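Local coordinates for tungsten formylmethanofuran dehydrogenase subunit E (Syntrophus aciditrophicus, PDB 3D00) that is an FmdE-like protein that binds zinc through a C-terminal treble-clef finger and is implicated, with its family, in microbial methanogenesis, at the interface of chains A and B. Residues are numbered along the deposited sequence; one frame, centred on the assembly and turned at random. Chains: chain A/B, Tungsten formylmethanofuran dehydrogenase subunit E.

The interface of chains A and B. Residues chain A 171-173, 177, 181-183; chain B 82, 84.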
# COMPACT_ATOMS: atom_id res chain seq x y z
N GLU A 171 2.16 21.24 12.50
CA GLU A 171 1.47 20.61 11.40
C GLU A 171 0.05 20.24 11.82
O GLU A 171 -0.23 20.05 13.00
CB GLU A 171 2.27 19.40 10.91
CG GLU A 171 3.43 19.82 9.98
CD GLU A 171 4.37 18.70 9.64
OE1 GLU A 171 3.88 17.68 9.08
OE2 GLU A 171 5.59 18.84 9.91
N ALA A 172 -0.85 20.16 10.85
CA ALA A 172 -2.22 19.76 11.10
C ALA A 172 -2.31 18.24 11.35
O ALA A 172 -1.62 17.43 10.71
CB ALA A 172 -3.13 20.17 9.96
N TYR A 173 -3.14 17.88 12.32
CA TYR A 173 -3.37 16.49 12.69
C TYR A 173 -4.78 16.33 13.33
O TYR A 173 -5.41 17.31 13.71
CB TYR A 173 -2.24 15.98 13.62
CG TYR A 173 -2.35 16.45 15.04
CD1 TYR A 173 -2.05 17.76 15.38
CD2 TYR A 173 -2.83 15.62 16.04
CE1 TYR A 173 -2.20 18.23 16.69
CE2 TYR A 173 -2.97 16.09 17.37
CZ TYR A 173 -2.64 17.39 17.68
OH TYR A 173 -2.77 17.88 18.98
N ASP A 177 -5.89 12.29 18.32
CA ASP A 177 -4.59 11.67 18.55
C ASP A 177 -3.90 12.16 19.83
O ASP A 177 -2.93 11.52 20.27
CB ASP A 177 -3.65 11.89 17.34
CG ASP A 177 -4.10 11.16 16.10
OD1 ASP A 177 -5.02 10.35 16.20
OD2 ASP A 177 -3.54 11.41 15.00
N CYS A 181 0.77 15.62 17.98
CA CYS A 181 0.55 14.64 16.96
C CYS A 181 1.37 13.42 17.30
O CYS A 181 2.28 13.45 18.15
CB CYS A 181 0.92 15.17 15.59
SG CYS A 181 2.67 15.31 15.38
N LEU A 182 1.03 12.34 16.61
CA LEU A 182 1.58 11.03 16.90
C LEU A 182 3.07 11.00 16.58
O LEU A 182 3.80 10.25 17.18
CB LEU A 182 0.82 9.96 16.14
CG LEU A 182 -0.60 9.61 16.65
CD1 LEU A 182 -1.35 8.64 15.73
CD2 LEU A 182 -0.58 9.05 18.11
N SER A 183 3.52 11.85 15.66
CA SER A 183 4.94 11.94 15.38
C SER A 183 5.65 12.54 16.58
O SER A 183 6.61 11.95 17.11
CB SER A 183 5.21 12.76 14.10
OG SER A 183 6.60 12.81 13.83
N MSE B 82 0.19 8.21 10.94
CA MSE B 82 0.22 9.23 11.98
C MSE B 82 -0.69 10.42 11.68
O MSE B 82 -0.70 11.36 12.43
CB MSE B 82 1.65 9.68 12.20
CG MSE B 82 2.51 8.56 12.67
SE MSE B 82 4.30 9.06 13.03
CE MSE B 82 4.76 9.65 11.28
N LEU B 84 -0.50 12.67 9.40
CA LEU B 84 0.26 13.82 8.96
C LEU B 84 0.42 13.73 7.44
O LEU B 84 0.83 12.72 6.91
CB LEU B 84 1.62 13.89 9.63
CG LEU B 84 1.58 14.09 11.14
CD1 LEU B 84 2.97 13.97 11.73
CD2 LEU B 84 0.94 15.45 11.52
O HOH W 1 -1.21 12.54 14.74
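The loop of chain B that carries B:Met82 and B:Leu84, between strands 77-79 and 86-91, pushes into the zinc finger of chain A, where it meets strand 172-174 with the residue before it and the start of helix 182-187. In the deposited two-fold assembly it is a worked example of how the flank of a metal site may serve as a docking surface. B:Leu84 forms the wedge, and its two methyls divide the work. CD1 packs tightly on CB of A:Ser183, 3.5 Å away, and also touches SG of the zinc-binding A:Cys181 at 3.9 Å. CD2 turns to the strand, lying 3.3 Å from the backbone O of A:Ala172 and also against CB of A:Tyr173. With both methyls of B:Leu84 gone, as in an alanine here, a gap would probably open between strand and helix start, and the A:Cys181 sulfur and A:Ser183 CB would lose part of their apolar cover.

B:Met82, a selenomethionine, runs alongside the first turn of the helix. Its CB lies 4.0 Å from CB of A:Leu182, and the extended middle of the chain (chi2 -178°) carries SE to within 3.8 Å of CA of A:Ser183. The polar side of the patch is bridged by water 1. This water sits 2.6 Å from the backbone O of B:Met82 and equally near the carboxylate OD2 of A:Asp177, while N of A:Leu182, at the helix start, points to it almost straight (167° at H). One water thus ties the chain B loop to the helix start and the 3-10 helix 175-177.

Behind the contact, CA of A:Cys181 lies over one face of the A:Tyr173 ring, toward its rim, which probably helps hold strand 172-174 against the segment leading into the helix. The patch belongs to the C-terminal treble clef, whose CxxC pair A:Cys181 and A:Cys184 supplies zinc ligands, and it recurs with the chains exchanged across the two-fold, so each finger packs on the partner's core domain in the deposited dimer.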